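Local coordinates for protein yesU (Bacillus subtilis, PDB 1OQ1) that is of unknown function but has a galectin-like beta-sandwich fold and may, like many relatives in the concanavalin clan, bind carbohydrate, at residues G29-I33 with L42-Q46; A49-C55 with I200-A206; Q74-C78 with M205-K209; I112-S118 with C133-R139. All coordinates share one frame; numbering follows the deposited sequence.

Contact 1. Residues G29-I33 with L42-Q46; sequences GGGQI and LSHVQ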
loop_
_atom_site.group_PDB
_atom_site.type_symbol
_atom_site.label_atom_id
_atom_site.label_comp_id
_atom_site.label_asym_id
_atom_site.label_seq_id
_atom_site.Cartn_x
_atom_site.Cartn_y
_atom_site.Cartn_z
ATOM N N GLY A 29 6.273 13.940 -1.825
ATOM C CA GLY A 29 6.620 14.164 -0.437
ATOM C C GLY A 29 8.107 13.942 -0.262
ATOM O O GLY A 29 8.787 13.526 -1.205
ATOM N N GLY A 30 8.601 14.189 0.947
ATOM C CA GLY A 30 10.024 14.073 1.223
ATOM C C GLY A 30 10.627 12.708 1.483
ATOM O O GLY A 30 11.339 12.516 2.471
ATOM N N GLY A 31 10.353 11.756 0.597
ATOM C CA GLY A 31 10.918 10.432 0.767
ATOM C C GLY A 31 12.356 10.402 0.288
ATOM O O GLY A 31 12.746 11.171 -0.591
ATOM N N GLN A 32 13.148 9.514 0.872
ATOM C CA GLN A 32 14.547 9.374 0.496
ATOM C C GLN A 32 14.730 7.951 -0.025
ATOM O O GLN A 32 14.337 6.992 0.636
ATOM C CB GLN A 32 15.429 9.624 1.719
ATOM C CG GLN A 32 16.892 9.850 1.413
ATOM C CD GLN A 32 17.648 10.374 2.617
ATOM O OE1 GLN A 32 18.851 10.624 2.548
ATOM N NE2 GLN A 32 16.943 10.547 3.731
ATOM N N ILE A 33 15.320 7.826 -1.211
ATOM C CA ILE A 33 15.538 6.530 -1.847
ATOM C C ILE A 33 16.996 6.074 -1.808
ATOM O O ILE A 33 17.911 6.856 -2.081
ATOM C CB ILE A 33 15.072 6.580 -3.321
ATOM C CG1 ILE A 33 13.566 6.844 -3.375
ATOM C CG2 ILE A 33 15.429 5.288 -4.034
ATOM C CD1 ILE A 33 13.050 7.170 -4.756
ATOM N N LEU A 42 13.578 2.892 1.906
ATOM C CA LEU A 42 12.813 4.135 1.917
ATOM C C LEU A 42 12.914 4.783 3.294
ATOM O O LEU A 42 12.628 4.149 4.313
ATOM C CB LEU A 42 11.338 3.880 1.570
ATOM C CG LEU A 42 11.023 3.502 0.118
ATOM C CD1 LEU A 42 9.515 3.328 -0.048
ATOM C CD2 LEU A 42 11.538 4.584 -0.826
ATOM N N SER A 43 13.348 6.041 3.318
ATOM C CA SER A 43 13.478 6.801 4.564
ATOM C C SER A 43 12.930 8.205 4.333
ATOM O O SER A 43 12.294 8.457 3.311
ATOM C CB SER A 43 14.942 6.861 5.021
ATOM O OG SER A 43 15.772 7.415 4.020
ATOM N N HIS A 44 13.188 9.124 5.260
ATOM C CA HIS A 44 12.653 10.479 5.136
ATOM C C HIS A 44 13.703 11.572 5.321
ATOM O O HIS A 44 14.654 11.407 6.085
ATOM C CB HIS A 44 11.527 10.649 6.157
ATOM C CG HIS A 44 10.452 9.611 6.040
ATOM N ND1 HIS A 44 9.261 9.844 5.384
ATOM C CD2 HIS A 44 10.401 8.327 6.466
ATOM C CE1 HIS A 44 8.523 8.746 5.412
ATOM N NE2 HIS A 44 9.192 7.810 6.062
ATOM N N VAL A 45 13.528 12.690 4.621
ATOM C CA VAL A 45 14.482 13.788 4.726
ATOM C C VAL A 45 14.302 14.572 6.027
ATOM O O VAL A 45 15.236 15.224 6.493
ATOM C CB VAL A 45 14.378 14.751 3.511
ATOM C CG1 VAL A 45 14.691 13.988 2.224
ATOM C CG2 VAL A 45 12.995 15.379 3.441
ATOM N N GLN A 46 13.105 14.495 6.608
ATOM C CA GLN A 46 12.777 15.169 7.869
ATOM C C GLN A 46 11.823 14.318 8.710
ATOM O O GLN A 46 11.170 13.418 8.190
ATOM C CB GLN A 46 12.128 16.529 7.607
ATOM C CG GLN A 46 13.071 17.575 7.072
ATOM C CD GLN A 46 12.487 18.966 7.173
ATOM O OE1 GLN A 46 11.896 19.325 8.189
ATOM N NE2 GLN A 46 12.657 19.759 6.126
HETATM O O HOH W 1 16.669 5.533 2.152
#
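Gln-32 and Ser-43 face each other as a hydrogen-bonded antiparallel pair in the beta hairpin of strands 31-34 and 40-44. This hairpin lies at the edge of one sheet of the galectin-like sandwich. The backbone part is tight. Gln-32 N donates to Ser-43 O at 2.8 Å, from above the carbonyl plane. Ser-43 N returns a bond to Gln-32 O, 3.0 Å long and in the carbonyl plane. Two residues along, Val-45 N donates to Gly-30 O at 3.1 Å, almost straight down the carbonyl axis. Gly-30 is the centre of an inverse gamma turn. Its bare CA leaves room for Val-45, whose CG2 packs against it at 3.9 Å.

The face of Ile-33 and Leu-42 turns toward the sandwich. The two lie side by side, with Ile-33 CG1 4.0 Å from Leu-42 CD2. Buried Leu-42 packs on Phe-51, and the more exposed Ile-33 touches Phe-53. The ring of His-44 also turns inward, and its ND1 is held by Ala-49 O in a hydrogen bond.

The other face is looser and open to solvent. Gln-32 is exposed there. A chi1 of -166° and an extended chain beyond CG lay it over Ser-43. CB comes closest, 3.2 Å from Ser-43 OG, and the rest of the chain runs alongside that oxygen. A water joins the two strands on this side. It donates to Gln-32 O and also bonds Ser-43 OG, 2.8 Å away.

Contact 2. Residues A49-C55 with I200-A206; sequences AHFVFWC and IGFRQMA. With ACY (acetic acid), chain E.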
loop_
_atom_site.group_PDB
_atom_site.type_symbol
_atom_site.label_atom_id
_atom_site.label_comp_id
_atom_site.label_asym_id
_atom_site.label_seq_id
_atom_site.Cartn_x
_atom_site.Cartn_y
_atom_site.Cartn_z
ATOM N N ALA A 49 8.329 14.366 7.203
ATOM C CA ALA A 49 8.304 14.376 5.742
ATOM C C ALA A 49 7.600 13.138 5.187
ATOM O O ALA A 49 8.226 12.288 4.548
ATOM C CB ALA A 49 9.731 14.454 5.195
ATOM N N HIS A 50 6.295 13.052 5.423
ATOM C CA HIS A 50 5.496 11.918 4.964
ATOM C C HIS A 50 5.400 11.913 3.440
ATOM O O HIS A 50 5.469 12.969 2.802
ATOM C CB HIS A 50 4.105 11.992 5.598
ATOM C CG HIS A 50 4.134 12.275 7.070
ATOM N ND1 HIS A 50 5.012 11.651 7.928
ATOM C CD2 HIS A 50 3.402 13.123 7.831
ATOM C CE1 HIS A 50 4.823 12.103 9.156
ATOM N NE2 HIS A 50 3.850 12.998 9.125
ATOM N N PHE A 51 5.228 10.735 2.848
ATOM C CA PHE A 51 5.163 10.656 1.393
ATOM C C PHE A 51 4.358 9.479 0.864
ATOM O O PHE A 51 3.932 8.610 1.615
ATOM C CB PHE A 51 6.588 10.543 0.828
ATOM C CG PHE A 51 7.255 9.209 1.102
ATOM C CD1 PHE A 51 6.870 8.057 0.412
ATOM C CD2 PHE A 51 8.262 9.104 2.054
ATOM C CE1 PHE A 51 7.478 6.821 0.670
ATOM C CE2 PHE A 51 8.876 7.869 2.320
ATOM C CZ PHE A 51 8.479 6.728 1.622
ATOM N N VAL A 52 4.150 9.489 -0.447
ATOM C CA VAL A 52 3.502 8.389 -1.148
ATOM C C VAL A 52 4.365 8.248 -2.402
ATOM O O VAL A 52 4.564 9.214 -3.138
ATOM C CB VAL A 52 2.050 8.689 -1.548
ATOM C CG1 VAL A 52 1.459 7.464 -2.243
ATOM C CG2 VAL A 52 1.222 9.035 -0.311
ATOM N N PHE A 53 4.893 7.047 -2.617
ATOM C CA PHE A 53 5.770 6.743 -3.749
ATOM C C PHE A 53 4.981 5.822 -4.676
ATOM O O PHE A 53 4.760 4.658 -4.356
ATOM C CB PHE A 53 7.024 6.051 -3.209
ATOM C CG PHE A 53 8.117 5.853 -4.222
ATOM C CD1 PHE A 53 8.428 6.844 -5.150
ATOM C CD2 PHE A 53 8.883 4.692 -4.198
ATOM C CE1 PHE A 53 9.488 6.679 -6.035
ATOM C CE2 PHE A 53 9.950 4.518 -5.080
ATOM C CZ PHE A 53 10.252 5.515 -5.999
ATOM N N TRP A 54 4.564 6.352 -5.823
ATOM C CA TRP A 54 3.742 5.601 -6.770
ATOM C C TRP A 54 4.408 4.861 -7.916
ATOM O O TRP A 54 5.341 5.362 -8.543
ATOM C CB TRP A 54 2.705 6.520 -7.431
ATOM C CG TRP A 54 1.784 7.239 -6.521
ATOM C CD1 TRP A 54 1.939 8.504 -6.021
ATOM C CD2 TRP A 54 0.535 6.756 -6.017
ATOM N NE1 TRP A 54 0.860 8.837 -5.240
ATOM C CE2 TRP A 54 -0.018 7.783 -5.219
ATOM C CE3 TRP A 54 -0.173 5.555 -6.163
ATOM C CZ2 TRP A 54 -1.249 7.645 -4.566
ATOM C CZ3 TRP A 54 -1.400 5.416 -5.512
ATOM C CH2 TRP A 54 -1.924 6.458 -4.724
ATOM N N CYS A 55 3.883 3.674 -8.200
ATOM C CA CYS A 55 4.319 2.883 -9.342
ATOM C C CYS A 55 3.513 3.568 -10.458
ATOM O O CYS A 55 2.343 3.898 -10.268
ATOM C CB CYS A 55 3.878 1.429 -9.172
ATOM S SG CYS A 55 4.033 0.404 -10.655
ATOM N N ILE A 200 -0.944 1.734 -7.802
ATOM C CA ILE A 200 -0.564 1.203 -6.499
ATOM C C ILE A 200 0.577 2.087 -5.992
ATOM O O ILE A 200 1.496 2.414 -6.746
ATOM C CB ILE A 200 -0.071 -0.251 -6.595
ATOM C CG1 ILE A 200 -1.244 -1.161 -6.971
ATOM C CG2 ILE A 200 0.556 -0.676 -5.265
ATOM C CD1 ILE A 200 -0.862 -2.594 -7.211
ATOM N N GLY A 201 0.509 2.478 -4.725
ATOM C CA GLY A 201 1.537 3.335 -4.163
ATOM C C GLY A 201 1.969 2.930 -2.767
ATOM O O GLY A 201 1.217 2.290 -2.027
ATOM N N PHE A 202 3.186 3.327 -2.408
ATOM C CA PHE A 202 3.765 3.014 -1.110
ATOM C C PHE A 202 3.916 4.265 -0.261
ATOM O O PHE A 202 4.692 5.159 -0.600
ATOM C CB PHE A 202 5.137 2.367 -1.307
ATOM C CG PHE A 202 5.077 1.011 -1.941
ATOM C CD1 PHE A 202 5.147 -0.141 -1.158
ATOM C CD2 PHE A 202 4.897 0.880 -3.314
ATOM C CE1 PHE A 202 5.036 -1.402 -1.735
ATOM C CE2 PHE A 202 4.786 -0.382 -3.902
ATOM C CZ PHE A 202 4.855 -1.522 -3.109
ATOM N N ARG A 203 3.178 4.329 0.843
ATOM C CA ARG A 203 3.267 5.480 1.732
ATOM C C ARG A 203 3.986 5.160 3.030
ATOM O O ARG A 203 3.941 4.035 3.524
ATOM C CB ARG A 203 1.871 6.017 2.073
ATOM C CG ARG A 203 1.868 7.087 3.178
ATOM C CD ARG A 203 0.463 7.630 3.409
ATOM N NE ARG A 203 0.405 8.736 4.368
ATOM C CZ ARG A 203 0.966 9.928 4.169
ATOM N NH1 ARG A 203 1.640 10.169 3.055
ATOM N NH2 ARG A 203 0.823 10.893 5.068
ATOM N N GLN A 204 4.666 6.159 3.574
ATOM C CA GLN A 204 5.341 6.011 4.849
ATOM C C GLN A 204 5.191 7.309 5.610
ATOM O O GLN A 204 5.183 8.387 5.013
ATOM C CB GLN A 204 6.839 5.733 4.685
ATOM C CG GLN A 204 7.191 4.369 4.128
ATOM C CD GLN A 204 8.665 4.034 4.315
ATOM O OE1 GLN A 204 9.459 4.872 4.761
ATOM N NE2 GLN A 204 9.038 2.809 3.973
HETATM N N MSE A 205 5.039 7.195 6.922
HETATM C CA MSE A 205 4.973 8.367 7.776
HETATM C C MSE A 205 6.368 8.417 8.375
HETATM O O MSE A 205 6.856 7.409 8.891
HETATM C CB MSE A 205 3.941 8.196 8.892
HETATM C CG MSE A 205 2.502 8.380 8.456
HETATM SE SE MSE A 205 1.328 8.527 9.988
HETATM C CE MSE A 205 1.533 10.425 10.348
ATOM N N ALA A 206 7.024 9.567 8.273
ATOM C CA ALA A 206 8.364 9.720 8.824
ATOM C C ALA A 206 8.266 9.517 10.330
ATOM O O ALA A 206 7.219 9.787 10.921
ATOM C CB ALA A 206 8.897 11.110 8.516
HETATM C C ACY E . -0.929 9.589 7.644
HETATM O O ACY E . -0.885 8.437 7.019
HETATM O OXT ACY E . -0.293 10.660 7.353
HETATM C CH3 ACY E . -1.853 9.597 8.850
HETATM O O HOH W 2 0.842 1.544 -9.994
#
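Arg-203 and Phe-51 meet where two antiparallel strands run side by side. Phe-51 O lies 3.0 Å from Arg-203 CG. The same oxygen accepts the backbone N of Gln-204 and a weak bond from Arg-203 NH1. Arg-203 leaves the strand with CG anti to the backbone N (chi1 171°) and stays extended as far as NE. This carries its guanidinium to the acetate, which lies at the guanidinium edge. NE donates to ACY O at 3.0 Å and NH2 to ACY OXT at 2.6 Å, a two-pronged grip. NH1 has a further partner in Gly-102 O.

His-50 borders the same site. Its ND1 accepts Ala-206 N at 2.9 Å, almost in the ring plane, which helps fix the ring's rotation. Over one face sits Met-205 CE, a CH-pi contact 4.0 Å from the centroid. The selenium of this selenomethionine also touches the acetate, 3.4 Å from ACY C.

Farther along, Phe-53 and Phe-202 exchange two 2.8 Å backbone bonds. On the face of Val-52 and Arg-203, Gly-201 lets the Trp-54 ring lie close, with CE3 3.4 Å from Gly-201 CA. Phe-202 points to the opposite face, among Trp-67, Tyr-212 and Phe-215 of the core. The acetate probably comes from the crystallisation liquor, but it may mark a pocket on the Val-52 and Arg-203 face of this galectin-like sandwich.

Contact 3. Residues Q74-C78 with M205-K209; sequences QPGLC and MAPMK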
loop_
_atom_site.group_PDB
_atom_site.type_symbol
_atom_site.label_atom_id
_atom_site.label_comp_id
_atom_site.label_asym_id
_atom_site.label_seq_id
_atom_site.Cartn_x
_atom_site.Cartn_y
_atom_site.Cartn_z
ATOM N N GLN A 74 11.778 2.441 13.680
ATOM C CA GLN A 74 10.532 3.119 14.044
ATOM C C GLN A 74 10.945 4.274 14.963
ATOM O O GLN A 74 12.116 4.376 15.326
ATOM C CB GLN A 74 9.595 2.155 14.785
ATOM C CG GLN A 74 10.083 1.752 16.170
ATOM C CD GLN A 74 9.160 0.767 16.869
ATOM O OE1 GLN A 74 9.138 0.691 18.098
ATOM N NE2 GLN A 74 8.402 -0.001 16.092
ATOM N N PRO A 75 10.011 5.172 15.328
ATOM C CA PRO A 75 8.587 5.259 14.988
ATOM C C PRO A 75 8.347 5.437 13.494
ATOM O O PRO A 75 9.228 5.888 12.757
ATOM C CB PRO A 75 8.112 6.483 15.772
ATOM C CG PRO A 75 9.037 6.529 16.937
ATOM C CD PRO A 75 10.368 6.221 16.301
ATOM N N GLY A 76 7.139 5.096 13.064
ATOM C CA GLY A 76 6.783 5.226 11.665
ATOM C C GLY A 76 5.548 4.403 11.350
ATOM O O GLY A 76 5.051 3.665 12.199
ATOM N N LEU A 77 5.053 4.533 10.126
ATOM C CA LEU A 77 3.873 3.794 9.697
ATOM C C LEU A 77 3.959 3.549 8.197
ATOM O O LEU A 77 4.499 4.374 7.455
ATOM C CB LEU A 77 2.604 4.590 10.044
ATOM C CG LEU A 77 1.230 4.086 9.580
ATOM C CD1 LEU A 77 0.158 4.537 10.569
ATOM C CD2 LEU A 77 0.923 4.607 8.183
ATOM N N CYS A 78 3.449 2.405 7.754
ATOM C CA CYS A 78 3.457 2.075 6.339
ATOM C C CYS A 78 2.023 1.916 5.850
ATOM O O CYS A 78 1.121 1.612 6.633
ATOM C CB CYS A 78 4.258 0.800 6.095
ATOM S SG CYS A 78 6.023 1.005 6.464
HETATM N N MSE A 205 5.039 7.195 6.922
HETATM C CA MSE A 205 4.973 8.367 7.776
HETATM C C MSE A 205 6.368 8.417 8.375
HETATM O O MSE A 205 6.856 7.409 8.891
HETATM C CB MSE A 205 3.941 8.196 8.892
HETATM C CG MSE A 205 2.502 8.380 8.456
HETATM SE SE MSE A 205 1.328 8.527 9.988
HETATM C CE MSE A 205 1.533 10.425 10.348
ATOM N N ALA A 206 7.024 9.567 8.273
ATOM C CA ALA A 206 8.364 9.720 8.824
ATOM C C ALA A 206 8.266 9.517 10.330
ATOM O O ALA A 206 7.219 9.787 10.921
ATOM C CB ALA A 206 8.897 11.110 8.516
ATOM N N PRO A 207 9.362 9.086 10.982
ATOM C CA PRO A 207 10.689 8.772 10.440
ATOM C C PRO A 207 10.919 7.303 10.078
ATOM O O PRO A 207 12.024 6.772 10.247
ATOM C CB PRO A 207 11.609 9.223 11.556
ATOM C CG PRO A 207 10.864 8.757 12.756
ATOM C CD PRO A 207 9.415 9.149 12.453
HETATM N N MSE A 208 9.878 6.656 9.572
HETATM C CA MSE A 208 9.945 5.254 9.179
HETATM C C MSE A 208 11.127 4.923 8.270
HETATM O O MSE A 208 11.473 5.691 7.374
HETATM C CB MSE A 208 8.651 4.876 8.452
HETATM C CG MSE A 208 8.529 3.410 8.050
HETATM SE SE MSE A 208 8.067 2.310 9.556
HETATM C CE MSE A 208 9.071 0.704 9.115
ATOM N N LYS A 209 11.754 3.780 8.521
ATOM C CA LYS A 209 12.832 3.295 7.670
ATOM C C LYS A 209 12.462 1.845 7.380
ATOM O O LYS A 209 12.292 1.049 8.303
ATOM C CB LYS A 209 14.189 3.387 8.368
ATOM C CG LYS A 209 14.697 4.815 8.486
ATOM C CD LYS A 209 16.183 4.867 8.787
ATOM C CE LYS A 209 16.679 6.307 8.785
ATOM N NZ LYS A 209 18.148 6.380 9.026
#
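Leu-77 O accepts the backbone N of Met-205 at 2.9 Å, with an angle of 157° at the hydrogen. It is the hydrogen bond that joins the two segments. The donor is tilted 18° from the carbonyl plane. Nearby, Met-205 O takes Met-208 N at 3.2 Å within its own segment. This closes a beta turn with the cis peptide bond before Pro-207 at its centre, as in type VI turns. Another cis bond precedes Pro-75.

The rest is packing. Leu-77 and Met-205 cross on one face, and their CB atoms are 4.0 Å apart. Met-208 holds the other side. Chi1 of -176° swings CG away from its own N, and bends at chi2 and chi3 fold the selenium over the backbone of Gly-76 and Leu-77. Met-208 CB rests 3.7 Å from Gly-76 CA. Its CG also touches Cys-78 SG at 3.8 Å. The buried Leu-77 N has no polar partner in the model; the Met-208 selenium lies 3.8 Å from it. At the outer end, Pro-207 CG and CD press against Pro-75 O, CD at 3.3 Å.

The turn leads from strand 199-205 of one sheet to strand 209-222 of the other. Strand 76-86 lies next to strand 199-205, with strand 112-122 on its far side, and Met-208 reaches between the sheets to Phe-120, Pro-71 and His-44.

Contact 4. Residues I112-S118 with C133-R139; sequences INALHLS and CNLRKSR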
loop_
_atom_site.group_PDB
_atom_site.type_symbol
_atom_site.label_atom_id
_atom_site.label_comp_id
_atom_site.label_asym_id
_atom_site.label_seq_id
_atom_site.Cartn_x
_atom_site.Cartn_y
_atom_site.Cartn_z
ATOM N N ILE A 112 -9.279 12.286 -5.642
ATOM C CA ILE A 112 -9.001 10.926 -6.096
ATOM C C ILE A 112 -9.749 9.929 -5.224
ATOM O O ILE A 112 -10.217 10.273 -4.139
ATOM C CB ILE A 112 -7.498 10.569 -6.005
ATOM C CG1 ILE A 112 -7.046 10.569 -4.540
ATOM C CG2 ILE A 112 -6.673 11.551 -6.829
ATOM C CD1 ILE A 112 -5.641 10.023 -4.327
ATOM N N ASN A 113 -9.868 8.700 -5.722
ATOM C CA ASN A 113 -10.494 7.617 -4.980
ATOM C C ASN A 113 -9.407 6.569 -4.861
ATOM O O ASN A 113 -8.530 6.489 -5.721
ATOM C CB ASN A 113 -11.667 6.999 -5.741
ATOM C CG ASN A 113 -12.908 7.858 -5.703
ATOM O OD1 ASN A 113 -13.205 8.495 -4.692
ATOM N ND2 ASN A 113 -13.655 7.865 -6.801
ATOM N N ALA A 114 -9.464 5.764 -3.806
ATOM C CA ALA A 114 -8.474 4.719 -3.616
ATOM C C ALA A 114 -8.727 3.952 -2.337
ATOM O O ALA A 114 -9.362 4.456 -1.413
ATOM C CB ALA A 114 -7.070 5.323 -3.570
ATOM N N LEU A 115 -8.235 2.723 -2.308
ATOM C CA LEU A 115 -8.316 1.893 -1.123
ATOM C C LEU A 115 -6.914 2.018 -0.532
ATOM O O LEU A 115 -5.933 2.097 -1.275
ATOM C CB LEU A 115 -8.611 0.438 -1.502
ATOM C CG LEU A 115 -10.059 0.174 -1.933
ATOM C CD1 LEU A 115 -10.179 -1.176 -2.623
ATOM C CD2 LEU A 115 -10.951 0.239 -0.704
ATOM N N HIS A 116 -6.809 2.097 0.790
ATOM C CA HIS A 116 -5.493 2.188 1.416
ATOM C C HIS A 116 -5.448 1.344 2.676
ATOM O O HIS A 116 -6.311 1.450 3.551
ATOM C CB HIS A 116 -5.063 3.645 1.704
ATOM C CG HIS A 116 -6.181 4.581 2.055
ATOM N ND1 HIS A 116 -6.102 5.454 3.121
ATOM C CD2 HIS A 116 -7.350 4.857 1.430
ATOM C CE1 HIS A 116 -7.173 6.229 3.133
ATOM N NE2 HIS A 116 -7.945 5.888 2.118
ATOM N N LEU A 117 -4.438 0.488 2.740
ATOM C CA LEU A 117 -4.274 -0.431 3.853
ATOM C C LEU A 117 -2.997 -0.128 4.621
ATOM O O LEU A 117 -1.895 -0.252 4.089
ATOM C CB LEU A 117 -4.247 -1.864 3.316
ATOM C CG LEU A 117 -4.653 -3.013 4.245
ATOM C CD1 LEU A 117 -4.759 -4.291 3.432
ATOM C CD2 LEU A 117 -3.654 -3.166 5.371
ATOM N N SER A 118 -3.156 0.274 5.875
ATOM C CA SER A 118 -2.010 0.595 6.710
ATOM C C SER A 118 -1.571 -0.615 7.517
ATOM O O SER A 118 -2.397 -1.401 7.991
ATOM C CB SER A 118 -2.356 1.749 7.652
ATOM O OG SER A 118 -3.545 1.463 8.367
ATOM N N CYS A 133 -3.798 -3.529 11.605
ATOM C CA CYS A 133 -3.652 -3.116 10.216
ATOM C C CYS A 133 -5.055 -2.622 9.899
ATOM O O CYS A 133 -6.031 -3.276 10.266
ATOM C CB CYS A 133 -3.314 -4.301 9.313
ATOM S SG CYS A 133 -1.699 -5.044 9.611
ATOM N N ASN A 134 -5.163 -1.480 9.229
ATOM C CA ASN A 134 -6.474 -0.905 8.913
ATOM C C ASN A 134 -6.691 -0.706 7.414
ATOM O O ASN A 134 -5.779 -0.295 6.705
ATOM C CB ASN A 134 -6.627 0.459 9.604
ATOM C CG ASN A 134 -6.500 0.379 11.121
ATOM O OD1 ASN A 134 -6.270 -0.690 11.690
ATOM N ND2 ASN A 134 -6.650 1.521 11.781
ATOM N N LEU A 135 -7.902 -0.995 6.939
ATOM C CA LEU A 135 -8.243 -0.796 5.527
ATOM C C LEU A 135 -9.273 0.323 5.420
ATOM O O LEU A 135 -10.325 0.265 6.055
ATOM C CB LEU A 135 -8.846 -2.063 4.910
ATOM C CG LEU A 135 -9.352 -1.871 3.468
ATOM C CD1 LEU A 135 -8.163 -1.716 2.519
ATOM C CD2 LEU A 135 -10.210 -3.065 3.046
ATOM N N ARG A 136 -8.970 1.345 4.627
ATOM C CA ARG A 136 -9.902 2.453 4.439
ATOM C C ARG A 136 -10.199 2.657 2.963
ATOM O O ARG A 136 -9.421 2.236 2.104
ATOM C CB ARG A 136 -9.339 3.749 5.032
ATOM C CG ARG A 136 -9.366 3.793 6.559
ATOM C CD ARG A 136 -8.988 5.172 7.084
ATOM N NE ARG A 136 -8.840 5.193 8.540
ATOM C CZ ARG A 136 -9.832 5.369 9.408
ATOM N NH1 ARG A 136 -11.078 5.554 8.989
ATOM N NH2 ARG A 136 -9.577 5.348 10.710
ATOM N N LYS A 137 -11.332 3.293 2.684
ATOM C CA LYS A 137 -11.745 3.580 1.314
ATOM C C LYS A 137 -12.008 5.076 1.183
ATOM O O LYS A 137 -12.766 5.655 1.970
ATOM C CB LYS A 137 -13.016 2.807 0.958
ATOM C CG LYS A 137 -13.464 3.002 -0.488
ATOM C CD LYS A 137 -14.835 2.392 -0.740
ATOM C CE LYS A 137 -15.217 2.471 -2.217
ATOM N NZ LYS A 137 -16.597 1.954 -2.452
ATOM N N SER A 138 -11.373 5.699 0.196
ATOM C CA SER A 138 -11.542 7.131 -0.052
ATOM C C SER A 138 -11.956 7.317 -1.515
ATOM O O SER A 138 -11.855 6.372 -2.293
ATOM C CB SER A 138 -10.229 7.867 0.231
ATOM O OG SER A 138 -9.919 7.832 1.612
ATOM N N ARG A 139 -12.425 8.505 -1.907
ATOM C CA ARG A 139 -12.580 9.681 -1.048
ATOM C C ARG A 139 -13.533 9.428 0.114
ATOM O O ARG A 139 -14.580 8.813 -0.062
ATOM C CB ARG A 139 -13.102 10.859 -1.887
ATOM C CG ARG A 139 -13.076 12.212 -1.181
ATOM C CD ARG A 139 -13.518 13.343 -2.116
ATOM N NE ARG A 139 -13.101 14.660 -1.629
ATOM C CZ ARG A 139 -13.663 15.307 -0.611
ATOM N NH1 ARG A 139 -13.202 16.500 -0.247
ATOM N NH2 ARG A 139 -14.694 14.772 0.037
#
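Strands 112-118 and 133-138 run antiparallel, 168° between their directions, with paired backbone bonds at Ala-114 with Ser-138, His-116 with Arg-136 and Ser-118 with Asn-134. They are neighbours in the seven-stranded sheet of the galectin-like sandwich.

On one face His-116 is the central side chain. Its NE2 and Ser-138 OG share a hydrogen bond of 2.8 Å, at the ring edge. Arg-136 CB covers one ring face as a CH-pi contact, 3.9 Å from the centroid and 17° off the normal. Other residues complete the setting: ND1 bonds Tyr-104 OH, Phe-81 meets the ring nearly parallel, and Ser-138 OG has a second partner in Phe-141 N. The imidazole is thus held at both nitrogens.

The opposite face is mainly apolar. Leu-117 and Leu-135 cross at about a right angle, with Leu-117 CB 4.0 Å from Leu-135 CD1. Leu-115 CD2 lies 3.7 Å from Lys-137 CB, on the aliphatic part of the lysine. Lys-137 stays extended to its NZ, which forms a salt bridge with Asp-186. These side chains pack on Val-172, Phe-174 and Trp-184 of the other sheet.

At the strand end a cis peptide bond precedes Arg-139. Asn-113 closes the ladder there: Arg-139 N lies in the plane of the Asn-113 amide carbonyl and donates to a lone pair of OD1 at 2.9 Å.

How the contacts relate
Contacts 2, 3 and 4 are buried and reach the same seven-stranded sheet. Contact 1 is a surface hairpin of the other sheet. Contacts 2 and 3 share Met-205 and Ala-206: contact 2 pairs strand 199-205 with strand 51-54, while contact 3 packs the turn after it on the start of strand 76-86. Contact 4 begins at strand 112-122, the neighbour of strand 76-86, and is nested in the loop closed by each. Contact 1 leans on contact 2 through His-44 and Ala-49, but its nearest atoms are about 13 Å from contact 4. The chemistry follows position: water-bridged polar groups in contact 1, acetate-binding charge in contact 2, selenomethionine packing in contact 3, and a buried histidine network in contact 4.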